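Local coordinates for protein exotoxin 6 (Staphylococcus aureus subsp. aureus Mu50, PDB 4ZYS) that probably acts as a secreted staphylococcal superantigen-like exotoxin, built from an OB-fold domain and a beta-grasp domain, at residues 47-55 with 83-91. Sequence-based numbering, arbitrary orientation. Where two conformers were deposited one is given.
Sequences QYSQISLVG and TNYSIGGVT
Gln50 and Tyr85 meet on one face of a parallel strand pair, 47-52 beside 84-87. Gln50 has its CG opposite the backbone N (chi1 -176°) and an extended chain beyond, which carries the amide to the edge of the Tyr85 ring, the two planes 67° apart. Gln50 OE1 lies 3.1 Å from Tyr85 CD1 in the conformer given, where it would meet the weakly positive rim; as Tyr85 was modelled in two conformers, that closeness is doubtful. Gln50 NE2 bonds to the Tyr32 hydroxyl. Both residues suit a partly exposed face: each packs carbon and keeps a polar end, Tyr85 OH turning to Gln81. Nearer the start, Thr83 lies alongside Tyr48, its CG2 at the phenol edge.

On the other face, Asn84 sends ND2 to Ser49 OG, a 3.0 Å hydrogen bond close to the amide plane; its OD1 is taken by Arg75, so the amide is gripped at both ends. Farther along, the branched Ile51 fills the buried side: CG2 and CD1 each touch Val90 CG2 at 3.8 Å, and Leu53, whose side chain crosses that of Val90 at about a right angle, brings CD2 to the same methyl. Val90 can come back to them because Gly88 and Gly89, both at positive phi, turn the chain after Ile87.

Five backbone bonds tie the strands, from Asn84 N to Tyr48 O (2.9 Å) through to Gly88 N and Ser52 O. This is the parallel pairing within the OB-fold domain's otherwise antiparallel sheet, where 47-52 also pairs with 37-44. The chemistry changes along the strands: polar pairs occupy both faces at the start, and aliphatic contacts of Ile51 and Leu53 with Val90 pack the far end.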
loop_
_atom_site.group_PDB
_atom_site.type_symbol
_atom_site.label_atom_id
_atom_site.label_comp_id
_atom_site.label_asym_id
_atom_site.label_seq_id
_atom_site.Cartn_x
_atom_site.Cartn_y
_atom_site.Cartn_z
ATOM N N GLN A 47 -0.317 12.469 -16.830
ATOM C CA GLN A 47 -0.814 12.840 -15.503
ATOM C C GLN A 47 0.387 13.021 -14.575
ATOM O O GLN A 47 1.222 12.117 -14.457
ATOM C CB GLN A 47 -1.797 11.775 -14.926
ATOM C CG GLN A 47 -2.903 11.263 -15.874
ATOM C CD GLN A 47 -3.710 12.364 -16.519
ATOM O OE1 GLN A 47 -4.465 13.084 -15.867
ATOM N NE2 GLN A 47 -3.512 12.557 -17.808
ATOM N N TYR A 48 0.485 14.173 -13.938
ATOM C CA TYR A 48 1.577 14.467 -13.034
ATOM C C TYR A 48 1.296 14.077 -11.591
ATOM O O TYR A 48 0.243 14.421 -11.045
ATOM C CB TYR A 48 1.879 15.949 -13.079
ATOM C CG TYR A 48 3.349 16.231 -12.935
ATOM C CD1 TYR A 48 4.181 16.276 -14.049
ATOM C CD2 TYR A 48 3.915 16.451 -11.690
ATOM C CE1 TYR A 48 5.542 16.532 -13.928
ATOM C CE2 TYR A 48 5.276 16.726 -11.556
ATOM C CZ TYR A 48 6.085 16.778 -12.683
ATOM O OH TYR A 48 7.433 17.046 -12.593
ATOM N N SER A 49 2.272 13.398 -10.966
ATOM C CA SER A 49 2.200 13.035 -9.560
ATOM C C SER A 49 3.471 13.425 -8.844
ATOM O O SER A 49 4.569 13.175 -9.338
ATOM C CB SER A 49 1.946 11.542 -9.369
ATOM O OG SER A 49 0.674 11.201 -9.878
ATOM N N GLN A 50 3.309 14.017 -7.658
ATOM C CA GLN A 50 4.392 14.360 -6.750
ATOM C C GLN A 50 4.222 13.410 -5.599
ATOM O O GLN A 50 3.152 13.387 -4.996
ATOM C CB GLN A 50 4.351 15.840 -6.307
ATOM C CG GLN A 50 5.539 16.218 -5.441
ATOM C CD GLN A 50 5.282 17.421 -4.553
ATOM O OE1 GLN A 50 4.403 17.404 -3.684
ATOM N NE2 GLN A 50 6.121 18.452 -4.669
ATOM N N ILE A 51 5.225 12.582 -5.339
ATOM C CA ILE A 51 5.127 11.576 -4.299
ATOM C C ILE A 51 6.103 11.872 -3.165
ATOM O O ILE A 51 7.312 11.939 -3.395
ATOM C CB ILE A 51 5.383 10.144 -4.869
ATOM C CG1 ILE A 51 4.582 9.854 -6.166
ATOM C CG2 ILE A 51 5.148 9.072 -3.793
ATOM C CD1 ILE A 51 5.069 8.600 -6.991
ATOM N N SER A 52 5.586 11.959 -1.931
ATOM C CA SER A 52 6.427 12.115 -0.741
ATOM C C SER A 52 7.146 10.816 -0.414
ATOM O O SER A 52 6.518 9.756 -0.336
ATOM C CB SER A 52 5.591 12.533 0.461
ATOM O OG SER A 52 5.205 13.884 0.324
ATOM N N LEU A 53 8.458 10.916 -0.226
ATOM C CA LEU A 53 9.351 9.852 0.224
ATOM C C LEU A 53 9.675 10.190 1.668
ATOM O O LEU A 53 10.660 10.878 1.975
ATOM C CB LEU A 53 10.614 9.736 -0.649
ATOM C CG LEU A 53 10.435 9.529 -2.146
ATOM C CD1 LEU A 53 11.762 9.673 -2.848
ATOM C CD2 LEU A 53 9.835 8.147 -2.452
ATOM N N VAL A 54 8.768 9.795 2.541
ATOM C CA VAL A 54 8.882 10.067 3.965
ATOM C C VAL A 54 9.109 8.711 4.657
ATOM O O VAL A 54 8.441 7.736 4.334
ATOM C CB VAL A 54 7.655 10.886 4.463
ATOM C CG1 VAL A 54 6.405 10.027 4.676
ATOM C CG2 VAL A 54 7.998 11.713 5.694
ATOM N N GLY A 55 10.137 8.632 5.489
ATOM C CA GLY A 55 10.483 7.384 6.155
ATOM C C GLY A 55 11.735 6.732 5.604
ATOM O O GLY A 55 12.771 7.390 5.472
ATOM N N THR A 83 -2.581 18.044 -10.380
ATOM C CA THR A 83 -1.431 17.282 -9.895
ATOM C C THR A 83 -1.835 16.390 -8.717
ATOM O O THR A 83 -2.534 16.840 -7.813
ATOM C CB THR A 83 -0.263 18.231 -9.506
ATOM O OG1 THR A 83 0.095 19.025 -10.633
ATOM C CG2 THR A 83 0.961 17.488 -9.018
ATOM N N ASN A 84 -1.404 15.129 -8.754
ATOM C CA ASN A 84 -1.653 14.185 -7.672
ATOM C C ASN A 84 -0.551 14.240 -6.651
ATOM O O ASN A 84 0.632 14.272 -7.014
ATOM C CB ASN A 84 -1.744 12.757 -8.165
ATOM C CG ASN A 84 -2.675 12.491 -9.295
ATOM O OD1 ASN A 84 -3.809 12.998 -9.347
ATOM N ND2 ASN A 84 -2.240 11.576 -10.156
ATOM N N TYR A 85 -0.945 14.257 -5.380
ATOM C CA TYR A 85 -0.010 14.246 -4.266
ATOM C C TYR A 85 -0.224 12.929 -3.546
ATOM O O TYR A 85 -1.286 12.698 -2.999
ATOM C CB TYR A 85 -0.191 15.494 -3.364
ATOM C CG TYR A 85 0.098 16.793 -4.090
ATOM C CD1 TYR A 85 1.402 17.176 -4.379
ATOM C CD2 TYR A 85 -0.934 17.611 -4.538
ATOM C CE1 TYR A 85 1.674 18.339 -5.096
ATOM C CE2 TYR A 85 -0.674 18.769 -5.266
ATOM C CZ TYR A 85 0.634 19.134 -5.534
ATOM O OH TYR A 85 0.926 20.305 -6.187
ATOM N N SER A 86 0.750 12.044 -3.628
ATOM C CA SER A 86 0.667 10.729 -3.038
ATOM C C SER A 86 1.818 10.529 -2.052
ATOM O O SER A 86 2.764 11.311 -2.062
ATOM C CB SER A 86 0.660 9.666 -4.134
ATOM O OG SER A 86 0.306 8.394 -3.609
ATOM N N ILE A 87 1.697 9.534 -1.142
ATOM C CA ILE A 87 2.719 9.253 -0.127
ATOM C C ILE A 87 3.185 7.814 -0.263
ATOM O O ILE A 87 2.345 6.919 -0.201
ATOM C CB ILE A 87 2.165 9.529 1.310
ATOM C CG1 ILE A 87 1.615 10.972 1.420
ATOM C CG2 ILE A 87 3.231 9.227 2.385
ATOM C CD1 ILE A 87 0.760 11.237 2.625
ATOM N N GLY A 88 4.505 7.609 -0.371
ATOM C CA GLY A 88 5.126 6.290 -0.482
ATOM C C GLY A 88 4.743 5.541 -1.741
ATOM O O GLY A 88 4.530 6.151 -2.797
ATOM N N GLY A 89 4.655 4.223 -1.622
ATOM C CA GLY A 89 4.300 3.324 -2.717
ATOM C C GLY A 89 5.254 3.308 -3.893
ATOM O O GLY A 89 4.849 2.944 -5.009
ATOM N N VAL A 90 6.523 3.729 -3.657
ATOM C CA VAL A 90 7.581 3.748 -4.675
ATOM C C VAL A 90 8.537 2.649 -4.319
ATOM O O VAL A 90 9.110 2.630 -3.224
ATOM C CB VAL A 90 8.294 5.115 -4.891
ATOM C CG1 VAL A 90 9.214 5.055 -6.117
ATOM C CG2 VAL A 90 7.260 6.242 -5.061
ATOM N N THR A 91 8.643 1.687 -5.222
ATOM C CA THR A 91 9.458 0.479 -5.060
ATOM C C THR A 91 10.375 0.278 -6.292
ATOM O O THR A 91 10.228 0.977 -7.295
ATOM C CB THR A 91 8.513 -0.748 -4.858
ATOM O OG1 THR A 91 7.581 -0.819 -5.936
ATOM C CG2 THR A 91 7.747 -0.726 -3.535
#